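Local coordinates for probable secreted solute-binding lipoprotein (Streptomyces coelicolor, PDB 3I3V) that probably captures a solute outside the cell as the lipid-tethered binding component of a membrane transport system, at residues A153-K156 with L157-K160; Q175-L178 with A179-I182; E210-A213 with H214-A218; Q353-P357 with D358-P362. All coordinates share one frame; numbering follows the deposited sequence.

Interaction 1 (A153-K156 with L157-K160); sequences AARK and LRAK
Arg155 and Arg158, three residues apart on helix 147-159, cross at a slant, the Arg155 end meeting the Arg158 chain at CD. NH2 of Arg155 lies 3.3 Å from CD of Arg158, and this methylene sits over one face of the Arg155 guanidinium. The two guanidinium planes are only 15° apart, and the like charges come within 3.7 Å, measured from Arg155 NH2 to Arg158 NE. Both groups turn to acceptors beyond the helix that would offset this repulsion: Arg155 NH2 donates to Ala218 O, while Arg158 gives NE to Gly219 O and forms a salt bridge through NH1 with Asp223. Their chains get there differently. Arg158 is extended from CG to NE, whereas Arg155 folds back at chi2 (-63°) and chi3, which brings its end over the Arg158 chain. On the buried side Leu157 lays its branch along the turn before it, with CG 3.2 Å from Ala153 O, and it packs on Pro164, Leu135 and Ala138. The backbone beneath is helical: Leu157 N donates to Ala153 O at 2.8 Å and Arg158 N to Ala154 O at 2.9 Å, both nearly straight. Ala159 N still reaches Arg155 O at 3.0 Å, but Lys160 N meets Lys156 O only weakly, at 3.5 Å, and also bonds to Leu157 O as the helix gives way to loop. This is the closing turn of an amphipathic helix, with leucine and alanine against strand 163-166 and helix 132-138, and lysines at the surface, in a protein of the periplasmic-binding-protein clan.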
ATOM      1  N   ALA C 153      13.084  59.876  41.517  1.00 35.50           N
ATOM      2  CA  ALA C 153      13.738  58.819  42.273  1.00 34.59           C
ATOM      3  C   ALA C 153      15.129  59.301  42.677  1.00 35.45           C
ATOM      4  O   ALA C 153      15.587  59.051  43.796  1.00 36.26           O
ATOM      5  CB  ALA C 153      13.832  57.563  41.429  1.00 34.53           C
ATOM      6  N   ALA C 154      15.796  60.012  41.767  1.00 35.63           N
ATOM      7  CA  ALA C 154      17.136  60.536  42.040  1.00 35.69           C
ATOM      8  C   ALA C 154      17.088  61.456  43.255  1.00 35.12           C
ATOM      9  O   ALA C 154      17.947  61.373  44.139  1.00 34.52           O
ATOM     10  CB  ALA C 154      17.664  61.297  40.825  1.00 34.65           C
ATOM     11  N   ARG C 155      16.086  62.335  43.289  1.00 34.86           N
ATOM     12  CA  ARG C 155      15.907  63.259  44.405  1.00 35.97           C
ATOM     13  C   ARG C 155      15.734  62.477  45.705  1.00 37.05           C
ATOM     14  O   ARG C 155      16.470  62.685  46.670  1.00 37.33           O
ATOM     15  CB  ARG C 155      14.681  64.142  44.171  1.00 36.63           C
ATOM     16  CG  ARG C 155      14.927  65.324  43.261  1.00 38.71           C
ATOM     17  CD  ARG C 155      15.950  66.263  43.891  1.00 37.90           C
ATOM     18  NE  ARG C 155      17.245  66.159  43.236  1.00 35.51           N
ATOM     19  CZ  ARG C 155      18.372  66.697  43.695  1.00 37.32           C
ATOM     20  NH1 ARG C 155      18.383  67.384  44.832  1.00 35.37           N
ATOM     21  NH2 ARG C 155      19.491  66.557  42.997  1.00 37.32           N
ATOM     22  N   LYS C 156      14.760  61.573  45.722  1.00 37.62           N
ATOM     23  CA  LYS C 156      14.509  60.763  46.908  1.00 39.89           C
ATOM     24  C   LYS C 156      15.768  60.037  47.365  1.00 39.51           C
ATOM     25  O   LYS C 156      16.094  60.047  48.550  1.00 40.49           O
ATOM     26  CB  LYS C 156      13.395  59.750  46.639  1.00 41.23           C
ATOM     27  CG  LYS C 156      12.001  60.363  46.620  1.00 45.08           C
ATOM     28  CD  LYS C 156      10.940  59.276  46.557  1.00 50.12           C
ATOM     29  CE  LYS C 156       9.664  59.689  47.290  1.00 51.01           C
ATOM     30  NZ  LYS C 156       9.002  60.866  46.669  1.00 52.92           N
ATOM     31  N   LEU C 157      16.471  59.417  46.420  1.00 38.67           N
ATOM     32  CA  LEU C 157      17.708  58.696  46.720  1.00 36.03           C
ATOM     33  C   LEU C 157      18.764  59.591  47.369  1.00 34.00           C
ATOM     34  O   LEU C 157      19.360  59.232  48.378  1.00 33.03           O
ATOM     35  CB  LEU C 157      18.276  58.076  45.441  1.00 35.27           C
ATOM     36  CG  LEU C 157      17.607  56.807  44.910  1.00 36.33           C
ATOM     37  CD1 LEU C 157      17.966  56.603  43.447  1.00 35.03           C
ATOM     38  CD2 LEU C 157      18.062  55.608  45.740  1.00 35.59           C
ATOM     39  N   ARG C 158      19.002  60.757  46.782  1.00 35.52           N
ATOM     40  CA  ARG C 158      19.989  61.691  47.325  1.00 35.96           C
ATOM     41  C   ARG C 158      19.603  62.169  48.730  1.00 37.78           C
ATOM     42  O   ARG C 158      20.473  62.440  49.557  1.00 36.43           O
ATOM     43  CB  ARG C 158      20.146  62.903  46.391  1.00 35.07           C
ATOM     44  CG  ARG C 158      21.094  62.698  45.220  1.00 33.83           C
ATOM     45  CD  ARG C 158      20.997  63.867  44.259  1.00 35.60           C
ATOM     46  NE  ARG C 158      21.934  63.774  43.144  1.00 34.97           N
ATOM     47  CZ  ARG C 158      23.225  64.078  43.223  1.00 33.53           C
ATOM     48  NH1 ARG C 158      23.749  64.500  44.365  1.00 31.82           N
ATOM     49  NH2 ARG C 158      23.992  63.960  42.155  1.00 33.82           N
ATOM     50  N   ALA C 159      18.297  62.263  48.990  1.00 39.65           N
ATOM     51  CA  ALA C 159      17.790  62.708  50.288  1.00 42.25           C
ATOM     52  C   ALA C 159      18.205  61.783  51.425  1.00 44.17           C
ATOM     53  O   ALA C 159      18.339  62.225  52.566  1.00 44.66           O
ATOM     54  CB  ALA C 159      16.268  62.829  50.246  1.00 42.64           C
ATOM     55  N   LYS C 160      18.399  60.501  51.116  1.00 44.39           N
ATOM     56  CA  LYS C 160      18.816  59.535  52.122  1.00 45.43           C
ATOM     57  C   LYS C 160      20.329  59.377  52.042  1.00 45.58           C
ATOM     58  O   LYS C 160      20.913  58.514  52.698  1.00 45.37           O
ATOM     59  CB  LYS C 160      18.142  58.178  51.894  1.00 47.83           C
ATOM     60  CG  LYS C 160      16.620  58.234  51.757  1.00 52.01           C
ATOM     61  CD  LYS C 160      15.941  58.964  52.918  1.00 53.62           C
ATOM     62  CE  LYS C 160      16.199  58.289  54.256  1.00 56.09           C
ATOM     63  NZ  LYS C 160      15.513  59.021  55.361  1.00 57.48           N
TER

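Interaction 2 (Q175-L178 with A179-I182); sequences QKLL and AQII
Leu177 with Ile181 and Leu178 with Ile182 make two apolar pairs, each four residues apart, on neighbouring flanks of helix 172-182. In the first, CD2 of Leu177 rests 3.7 Å from CD1 of Ile181; in the second, CD2 of Leu178 lies 3.6 Å from CD1 of Ile182. Both isoleucines set CG1 beside their own backbone N (chi1 -59° in Ile181), which turns the longer branch back along the helix to the leucine one turn earlier. CG1 of Ile181 thereby also comes to 3.1 Å from Leu177 O. Such i to i+4 pairing suits a buried alpha-helix of a solute-binding-protein fold, and all eight residues here are buried: Leu178 and Ile181 meet Phe212 of helix 203-217, Ala179 and Ile182 meet Tyr195 of helix 188-197, and Gln175 packs on helix 363-377. The main-chain bonds are uneven. Ile181 N to Leu177 O and Ile182 N to Leu178 O are both 2.9 Å and nearly straight, whereas Ala179 N to Gln175 O is weak at 3.4 Å. The polar ends find partners away from the apolar pairs: Lys176 NZ donates to a lone pair of Gln175 OE1, in the carbonyl plane, at 3.2 Å, and forms a salt bridge with Asp358. Gln180, its chain extended beyond CG, gives NE2 to Thr280 OG1.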
ATOM      1  N   GLN C 175      30.689  57.321  27.913  1.00 29.40           N
ATOM      2  CA  GLN C 175      30.494  57.591  26.488  1.00 30.95           C
ATOM      3  C   GLN C 175      29.371  56.749  25.882  1.00 29.80           C
ATOM      4  O   GLN C 175      28.646  57.226  25.011  1.00 30.85           O
ATOM      5  CB  GLN C 175      31.820  57.416  25.715  1.00 32.77           C
ATOM      6  CG  GLN C 175      31.973  56.147  24.879  1.00 40.65           C
ATOM      7  CD  GLN C 175      31.499  56.307  23.440  1.00 40.19           C
ATOM      8  OE1 GLN C 175      31.566  55.366  22.650  1.00 44.54           O
ATOM      9  NE2 GLN C 175      31.022  57.495  23.096  1.00 40.89           N
ATOM     10  N   LYS C 176      29.207  55.512  26.349  1.00 30.58           N
ATOM     11  CA  LYS C 176      28.135  54.646  25.850  1.00 28.10           C
ATOM     12  C   LYS C 176      26.754  55.022  26.431  1.00 29.86           C
ATOM     13  O   LYS C 176      25.737  54.959  25.726  1.00 29.14           O
ATOM     14  CB  LYS C 176      28.438  53.186  26.180  1.00 27.19           C
ATOM     15  CG  LYS C 176      28.543  52.271  24.961  1.00 29.55           C
ATOM     16  CD  LYS C 176      29.775  52.570  24.109  1.00 26.94           C
ATOM     17  CE  LYS C 176      31.041  52.130  24.807  1.00 27.15           C
ATOM     18  NZ  LYS C 176      32.268  52.539  24.066  1.00 27.95           N
ATOM     19  N   LEU C 177      26.712  55.417  27.709  1.00 29.06           N
ATOM     20  CA  LEU C 177      25.446  55.782  28.352  1.00 27.70           C
ATOM     21  C   LEU C 177      24.907  57.087  27.769  1.00 29.65           C
ATOM     22  O   LEU C 177      23.701  57.219  27.552  1.00 30.43           O
ATOM     23  CB  LEU C 177      25.622  55.947  29.866  1.00 26.36           C
ATOM     24  CG  LEU C 177      24.468  55.499  30.790  1.00 26.32           C
ATOM     25  CD1 LEU C 177      24.429  56.417  32.001  1.00 20.90           C
ATOM     26  CD2 LEU C 177      23.129  55.537  30.075  1.00 21.46           C
ATOM     27  N   LEU C 178      25.802  58.044  27.512  1.00 30.24           N
ATOM     28  CA  LEU C 178      25.416  59.335  26.932  1.00 31.40           C
ATOM     29  C   LEU C 178      24.819  59.106  25.551  1.00 31.08           C
ATOM     30  O   LEU C 178      23.811  59.710  25.182  1.00 32.13           O
ATOM     31  CB  LEU C 178      26.638  60.253  26.782  1.00 31.30           C
ATOM     32  CG  LEU C 178      26.480  61.783  26.661  1.00 35.11           C
ATOM     33  CD1 LEU C 178      27.434  62.268  25.596  1.00 33.62           C
ATOM     34  CD2 LEU C 178      25.049  62.207  26.325  1.00 32.96           C
ATOM     35  N   ALA C 179      25.458  58.231  24.784  1.00 29.90           N
ATOM     36  CA  ALA C 179      25.003  57.916  23.437  1.00 30.13           C
ATOM     37  C   ALA C 179      23.670  57.186  23.472  1.00 29.84           C
ATOM     38  O   ALA C 179      22.848  57.341  22.575  1.00 32.97           O
ATOM     39  CB  ALA C 179      26.057  57.070  22.708  1.00 27.03           C
ATOM     40  N   GLN C 180      23.450  56.384  24.507  1.00 30.36           N
ATOM     41  CA  GLN C 180      22.192  55.657  24.632  1.00 28.50           C
ATOM     42  C   GLN C 180      21.055  56.627  24.973  1.00 29.77           C
ATOM     43  O   GLN C 180      19.964  56.564  24.396  1.00 27.45           O
ATOM     44  CB  GLN C 180      22.312  54.575  25.715  1.00 29.02           C
ATOM     45  CG  GLN C 180      20.978  54.189  26.335  1.00 26.04           C
ATOM     46  CD  GLN C 180      21.054  52.944  27.185  1.00 26.59           C
ATOM     47  OE1 GLN C 180      22.140  52.488  27.564  1.00 25.84           O
ATOM     48  NE2 GLN C 180      19.890  52.391  27.508  1.00 23.50           N
ATOM     49  N   ILE C 181      21.317  57.530  25.917  1.00 31.41           N
ATOM     50  CA  ILE C 181      20.315  58.509  26.322  1.00 31.51           C
ATOM     51  C   ILE C 181      20.006  59.418  25.128  1.00 33.60           C
ATOM     52  O   ILE C 181      18.839  59.671  24.825  1.00 34.37           O
ATOM     53  CB  ILE C 181      20.807  59.332  27.551  1.00 29.32           C
ATOM     54  CG1 ILE C 181      21.089  58.371  28.723  1.00 29.83           C
ATOM     55  CG2 ILE C 181      19.745  60.349  27.974  1.00 28.68           C
ATOM     56  CD1 ILE C 181      21.758  58.991  29.937  1.00 22.73           C
ATOM     57  N   ILE C 182      21.037  59.894  24.435  1.00 32.94           N
ATOM     58  CA  ILE C 182      20.796  60.744  23.271  1.00 33.71           C
ATOM     59  C   ILE C 182      19.933  59.966  22.272  1.00 35.11           C
ATOM     60  O   ILE C 182      19.146  60.541  21.530  1.00 36.46           O
ATOM     61  CB  ILE C 182      22.131  61.180  22.583  1.00 33.61           C
ATOM     62  CG1 ILE C 182      22.830  62.250  23.426  1.00 31.65           C
ATOM     63  CG2 ILE C 182      21.863  61.689  21.152  1.00 34.44           C
ATOM     64  CD1 ILE C 182      24.160  62.695  22.862  1.00 33.59           C
TER

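Interaction 3 (E210-A213 with H214-A218); sequences EYFA and HLRDA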
ATOM      1  N   GLU C 210      19.134  67.468  24.901  1.00 38.14           N
ATOM      2  CA  GLU C 210      18.368  68.287  25.842  1.00 39.53           C
ATOM      3  C   GLU C 210      17.965  67.364  26.980  1.00 38.40           C
ATOM      4  O   GLU C 210      18.194  67.654  28.153  1.00 36.41           O
ATOM      5  CB  GLU C 210      17.081  68.838  25.211  1.00 42.45           C
ATOM      6  CG  GLU C 210      17.240  69.881  24.117  1.00 48.12           C
ATOM      7  CD  GLU C 210      15.885  70.386  23.604  1.00 52.03           C
ATOM      8  OE1 GLU C 210      15.870  71.146  22.610  1.00 53.67           O
ATOM      9  OE2 GLU C 210      14.837  70.024  24.199  1.00 52.53           O
ATOM     10  N   TYR C 211      17.358  66.241  26.611  1.00 37.21           N
ATOM     11  CA  TYR C 211      16.916  65.271  27.591  1.00 36.95           C
ATOM     12  C   TYR C 211      18.075  64.950  28.523  1.00 36.55           C
ATOM     13  O   TYR C 211      17.947  65.047  29.741  1.00 37.11           O
ATOM     14  CB  TYR C 211      16.402  64.010  26.888  1.00 35.09           C
ATOM     15  CG  TYR C 211      15.904  62.948  27.842  1.00 36.99           C
ATOM     16  CD1 TYR C 211      15.190  63.299  28.997  1.00 36.41           C
ATOM     17  CD2 TYR C 211      16.137  61.588  27.593  1.00 35.41           C
ATOM     18  CE1 TYR C 211      14.721  62.323  29.878  1.00 36.46           C
ATOM     19  CE2 TYR C 211      15.671  60.607  28.464  1.00 34.97           C
ATOM     20  CZ  TYR C 211      14.965  60.982  29.604  1.00 37.29           C
ATOM     21  OH  TYR C 211      14.518  60.016  30.471  1.00 38.81           O
ATOM     22  N   PHE C 212      19.216  64.590  27.949  1.00 36.05           N
ATOM     23  CA  PHE C 212      20.388  64.270  28.751  1.00 35.20           C
ATOM     24  C   PHE C 212      20.752  65.396  29.706  1.00 35.99           C
ATOM     25  O   PHE C 212      20.989  65.161  30.887  1.00 36.29           O
ATOM     26  CB  PHE C 212      21.596  63.992  27.861  1.00 32.61           C
ATOM     27  CG  PHE C 212      22.867  63.793  28.628  1.00 29.83           C
ATOM     28  CD1 PHE C 212      23.157  62.565  29.210  1.00 28.56           C
ATOM     29  CD2 PHE C 212      23.757  64.849  28.804  1.00 28.43           C
ATOM     30  CE1 PHE C 212      24.315  62.387  29.958  1.00 27.73           C
ATOM     31  CE2 PHE C 212      24.919  64.685  29.552  1.00 28.70           C
ATOM     32  CZ  PHE C 212      25.200  63.448  30.132  1.00 27.36           C
ATOM     33  N   ALA C 213      20.819  66.616  29.178  1.00 37.62           N
ATOM     34  CA  ALA C 213      21.176  67.792  29.971  1.00 37.96           C
ATOM     35  C   ALA C 213      20.192  68.034  31.103  1.00 38.91           C
ATOM     36  O   ALA C 213      20.576  68.485  32.184  1.00 39.61           O
ATOM     37  CB  ALA C 213      21.255  69.023  29.076  1.00 34.92           C
ATOM     38  N   HIS C 214      18.922  67.739  30.848  1.00 39.85           N
ATOM     39  CA  HIS C 214      17.881  67.911  31.853  1.00 40.60           C
ATOM     40  C   HIS C 214      18.162  66.917  32.991  1.00 40.24           C
ATOM     41  O   HIS C 214      18.320  67.315  34.143  1.00 40.24           O
ATOM     42  CB  HIS C 214      16.508  67.665  31.211  1.00 43.81           C
ATOM     43  CG  HIS C 214      15.343  67.972  32.105  1.00 49.76           C
ATOM     44  ND1 HIS C 214      15.278  69.106  32.888  1.00 50.23           N
ATOM     45  CD2 HIS C 214      14.179  67.310  32.308  1.00 50.23           C
ATOM     46  CE1 HIS C 214      14.126  69.128  33.534  1.00 50.81           C
ATOM     47  NE2 HIS C 214      13.441  68.049  33.198  1.00 51.53           N
ATOM     48  N   LEU C 215      18.255  65.631  32.656  1.00 38.78           N
ATOM     49  CA  LEU C 215      18.524  64.591  33.649  1.00 36.97           C
ATOM     50  C   LEU C 215      19.764  64.890  34.483  1.00 36.75           C
ATOM     51  O   LEU C 215      19.719  64.857  35.706  1.00 37.30           O
ATOM     52  CB  LEU C 215      18.682  63.231  32.962  1.00 34.10           C
ATOM     53  CG  LEU C 215      17.417  62.653  32.312  1.00 35.04           C
ATOM     54  CD1 LEU C 215      17.749  61.371  31.556  1.00 31.96           C
ATOM     55  CD2 LEU C 215      16.374  62.385  33.382  1.00 31.24           C
ATOM     56  N   ARG C 216      20.871  65.178  33.814  1.00 36.55           N
ATOM     57  CA  ARG C 216      22.139  65.491  34.476  1.00 36.23           C
ATOM     58  C   ARG C 216      22.056  66.697  35.428  1.00 37.00           C
ATOM     59  O   ARG C 216      22.552  66.653  36.558  1.00 36.85           O
ATOM     60  CB  ARG C 216      23.201  65.763  33.405  1.00 36.80           C
ATOM     61  CG  ARG C 216      24.521  66.307  33.921  1.00 36.58           C
ATOM     62  CD  ARG C 216      25.226  67.091  32.824  1.00 36.83           C
ATOM     63  NE  ARG C 216      24.421  68.249  32.448  1.00 37.23           N
ATOM     64  CZ  ARG C 216      24.691  69.071  31.442  1.00 34.94           C
ATOM     65  NH1 ARG C 216      25.757  68.876  30.688  1.00 36.76           N
ATOM     66  NH2 ARG C 216      23.887  70.092  31.195  1.00 33.78           N
ATOM     67  N   ASP C 217      21.459  67.788  34.957  1.00 37.71           N
ATOM     68  CA  ASP C 217      21.337  68.985  35.780  1.00 36.78           C
ATOM     69  C   ASP C 217      20.425  68.709  36.971  1.00 36.97           C
ATOM     70  O   ASP C 217      20.600  69.297  38.036  1.00 37.40           O
ATOM     71  CB  ASP C 217      20.804  70.156  34.945  1.00 35.53           C
ATOM     72  CG  ASP C 217      21.852  70.710  33.981  1.00 36.59           C
ATOM     73  OD1 ASP C 217      21.530  71.626  33.193  1.00 36.20           O
ATOM     74  OD2 ASP C 217      23.005  70.236  34.020  1.00 36.24           O
ATOM     75  N   ALA C 218      19.476  67.794  36.801  1.00 35.04           N
ATOM     76  CA  ALA C 218      18.552  67.456  37.874  1.00 35.00           C
ATOM     77  C   ALA C 218      19.216  66.575  38.925  1.00 35.79           C
ATOM     78  O   ALA C 218      18.594  66.210  39.927  1.00 36.22           O
ATOM     79  CB  ALA C 218      17.333  66.759  37.304  1.00 36.14           C
TER
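Glu210 O receives His214 N at 2.8 Å, the shortest of four backbone bonds that carry helix 203-217 through its last turns. The next two, Leu215 N to Tyr211 O and Arg216 N to Phe212 O, are almost perfectly straight, each with an N-H...O angle of 174°. Tyr211 and Leu215 supply the main apolar contact. CD1 of Leu215 stands over one face of the tyrosine ring, 3.7 Å from its centroid and 23° off the normal, a CH-pi contact offset toward CZ. Tyr211 holds CG anti to N (chi1 -179°), carrying its ring along the helix to the leucine of the following turn. Phe212 meets the chain of Arg216 more loosely, CE2 to CD at 4.1 Å, and its ring packs edge-to-face with Phe377. The Arg216 chain bends at chi3, laying the guanidinium with one face over Ala213 CA. Its neighbour Asp217 completes a salt bridge, Arg216 NE to Asp217 OD2 at 2.9 Å, although its individual hydrogen bonds are weak. Arg216 also donates NH1 to Ser376 O and NH2 to Thr381 O, while Asp217 OD2 accepts from Gly380 N. A buried arginine is thus matched by one carboxylate and two carbonyls, which probably favours its charged form and ties the end of this helix to the end of helix 363-377 and the connection that follows it.

Interaction 4 (Q353-P357 with D358-P362); sequences QVLLP and DVYVP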
ATOM      1  N   GLN C 353      15.502  48.253  22.028  1.00 46.71           N
ATOM      2  CA  GLN C 353      16.911  48.185  21.650  1.00 44.75           C
ATOM      3  C   GLN C 353      17.428  49.470  21.045  1.00 42.86           C
ATOM      4  O   GLN C 353      16.776  50.054  20.180  1.00 43.38           O
ATOM      5  CB  GLN C 353      17.151  47.110  20.586  1.00 46.33           C
ATOM      6  CG  GLN C 353      16.940  45.674  20.970  1.00 46.40           C
ATOM      7  CD  GLN C 353      17.258  44.751  19.809  1.00 47.41           C
ATOM      8  OE1 GLN C 353      18.360  44.791  19.251  1.00 48.59           O
ATOM      9  NE2 GLN C 353      16.295  43.916  19.433  1.00 47.73           N
ATOM     10  N   VAL C 354      18.604  49.903  21.490  1.00 39.58           N
ATOM     11  CA  VAL C 354      19.248  51.067  20.900  1.00 38.59           C
ATOM     12  C   VAL C 354      20.618  50.571  20.453  1.00 37.76           C
ATOM     13  O   VAL C 354      21.040  49.473  20.814  1.00 35.39           O
ATOM     14  CB  VAL C 354      19.378  52.259  21.868  1.00 38.49           C
ATOM     15  CG1 VAL C 354      17.993  52.768  22.217  1.00 37.94           C
ATOM     16  CG2 VAL C 354      20.155  51.862  23.111  1.00 39.34           C
ATOM     17  N   LEU C 355      21.328  51.371  19.681  1.00 36.75           N
ATOM     18  CA  LEU C 355      22.594  50.904  19.167  1.00 37.61           C
ATOM     19  C   LEU C 355      23.884  51.200  19.931  1.00 37.91           C
ATOM     20  O   LEU C 355      23.965  52.142  20.731  1.00 36.46           O
ATOM     21  CB  LEU C 355      22.687  51.355  17.701  1.00 39.40           C
ATOM     22  CG  LEU C 355      23.858  52.076  17.058  1.00 41.65           C
ATOM     23  CD1 LEU C 355      23.541  52.260  15.584  1.00 42.53           C
ATOM     24  CD2 LEU C 355      24.077  53.430  17.713  1.00 42.95           C
ATOM     25  N   LEU C 356      24.874  50.335  19.705  1.00 36.66           N
ATOM     26  CA  LEU C 356      26.202  50.468  20.290  1.00 35.79           C
ATOM     27  C   LEU C 356      27.019  51.177  19.202  1.00 36.30           C
ATOM     28  O   LEU C 356      27.314  50.598  18.164  1.00 37.35           O
ATOM     29  CB  LEU C 356      26.814  49.098  20.581  1.00 33.32           C
ATOM     30  CG  LEU C 356      28.280  49.202  21.039  1.00 34.07           C
ATOM     31  CD1 LEU C 356      28.333  49.994  22.324  1.00 30.20           C
ATOM     32  CD2 LEU C 356      28.895  47.823  21.237  1.00 33.32           C
ATOM     33  N   PRO C 357      27.404  52.438  19.438  1.00 36.08           N
ATOM     34  CA  PRO C 357      28.173  53.253  18.487  1.00 36.21           C
ATOM     35  C   PRO C 357      29.516  52.721  17.976  1.00 35.87           C
ATOM     36  O   PRO C 357      29.895  52.989  16.840  1.00 36.07           O
ATOM     37  CB  PRO C 357      28.339  54.580  19.230  1.00 35.31           C
ATOM     38  CG  PRO C 357      27.162  54.603  20.176  1.00 36.32           C
ATOM     39  CD  PRO C 357      27.153  53.191  20.675  1.00 34.37           C
ATOM     40  N   ASP C 358      30.222  51.977  18.818  1.00 35.50           N
ATOM     41  CA  ASP C 358      31.548  51.445  18.505  1.00 35.34           C
ATOM     42  C   ASP C 358      31.919  51.160  17.052  1.00 37.09           C
ATOM     43  O   ASP C 358      32.870  51.734  16.526  1.00 35.71           O
ATOM     44  CB  ASP C 358      31.793  50.202  19.345  1.00 34.74           C
ATOM     45  CG  ASP C 358      31.870  50.519  20.818  1.00 33.09           C
ATOM     46  OD1 ASP C 358      31.161  51.444  21.251  1.00 32.00           O
ATOM     47  OD2 ASP C 358      32.630  49.845  21.539  1.00 34.89           O
ATOM     48  N   VAL C 359      31.176  50.271  16.408  1.00 39.23           N
ATOM     49  CA  VAL C 359      31.461  49.895  15.030  1.00 39.97           C
ATOM     50  C   VAL C 359      31.421  51.054  14.044  1.00 38.52           C
ATOM     51  O   VAL C 359      32.140  51.039  13.051  1.00 38.70           O
ATOM     52  CB  VAL C 359      30.456  48.832  14.518  1.00 42.44           C
ATOM     53  CG1 VAL C 359      31.162  47.865  13.574  1.00 43.71           C
ATOM     54  CG2 VAL C 359      29.811  48.105  15.690  1.00 45.44           C
ATOM     55  N   TYR C 360      30.587  52.053  14.319  1.00 37.54           N
ATOM     56  CA  TYR C 360      30.418  53.185  13.409  1.00 37.11           C
ATOM     57  C   TYR C 360      31.270  54.422  13.660  1.00 36.14           C
ATOM     58  O   TYR C 360      31.407  55.268  12.776  1.00 35.94           O
ATOM     59  CB  TYR C 360      28.945  53.598  13.377  1.00 38.47           C
ATOM     60  CG  TYR C 360      27.988  52.427  13.341  1.00 39.24           C
ATOM     61  CD1 TYR C 360      27.548  51.829  14.521  1.00 40.70           C
ATOM     62  CD2 TYR C 360      27.553  51.893  12.127  1.00 40.43           C
ATOM     63  CE1 TYR C 360      26.694  50.722  14.498  1.00 41.60           C
ATOM     64  CE2 TYR C 360      26.701  50.786  12.088  1.00 41.27           C
ATOM     65  CZ  TYR C 360      26.275  50.205  13.279  1.00 42.75           C
ATOM     66  OH  TYR C 360      25.431  49.111  13.241  1.00 44.25           O
ATOM     67  N   VAL C 361      31.834  54.534  14.855  1.00 34.72           N
ATOM     68  CA  VAL C 361      32.657  55.683  15.189  1.00 33.13           C
ATOM     69  C   VAL C 361      34.056  55.554  14.581  1.00 34.52           C
ATOM     70  O   VAL C 361      34.782  54.614  14.893  1.00 35.64           O
ATOM     71  CB  VAL C 361      32.806  55.840  16.724  1.00 32.66           C
ATOM     72  CG1 VAL C 361      33.735  56.997  17.031  1.00 30.60           C
ATOM     73  CG2 VAL C 361      31.433  56.069  17.377  1.00 31.09           C
ATOM     74  N   PRO C 362      34.446  56.493  13.696  1.00 34.45           N
ATOM     75  CA  PRO C 362      35.779  56.428  13.089  1.00 33.06           C
ATOM     76  C   PRO C 362      36.771  56.366  14.246  1.00 33.50           C
ATOM     77  O   PRO C 362      36.672  57.160  15.185  1.00 35.25           O
ATOM     78  CB  PRO C 362      35.876  57.745  12.327  1.00 32.79           C
ATOM     79  CG  PRO C 362      34.441  58.024  11.946  1.00 34.09           C
ATOM     80  CD  PRO C 362      33.703  57.675  13.220  1.00 34.20           C
TER
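Pro357 O takes two backbone donors, Tyr360 N at 2.8 Å and Val361 N at 3.2 Å, the first closing a beta-turn over 357-360 and the second adding the i+4 bond of an alpha-turn, between strand 352-354 and helix 363-377. The donors reach the oxygen from opposite faces of the carbonyl plane, each tilted nearly 30° out of it. Packing is close on the side of the turn facing the protein. Pro357 CB lies 3.9 Å from CG2 of Val361, and the proline ring rests on Ala179 of helix 172-182. Leu355 extends CD1 to 3.7 Å from CE1 of Tyr360, the two side chains arriving from opposite directions. The tyrosine sets CG beside its backbone N (chi1 -42°), which swings the ring back over the turn toward Leu355. Both side chains also touch Arg192 of helix 188-197. The other side is looser and more polar. Asp358 is exposed, yet its carboxylate crosses the end of Leu356, with OD1 3.4 Å from CD1. The acid touches Leu356 and is held by its charge partner Lys176, which would be expected to favour its ionised form. Val359 contributes little across the turn itself, but its CB stands above one face of the Tyr360 ring, toward the rim. At the edge of that ring and in its plane lies the carbonyl oxygen of Leu356, 3.7 Å from CE1.

How the interactions relate
From the N terminus the four contacts follow in series, without nesting or crossing; each is local, three along single helices, two of them at the C-terminal end, and the last closing a turn in a loop. Interaction 1, on helix 147-159, is touched by interaction 3 where helix 203-217 ends. Interaction 2, on helix 172-182, lies between interactions 3 and 4. It packs against interaction 3 through apolar side chains, and is joined to interaction 4 by a salt bridge and packing. Interactions 1 and 4 stand about 32 Å apart between centres. Together they join three helices to the connection leading from strand 352-354 into helix 363-377.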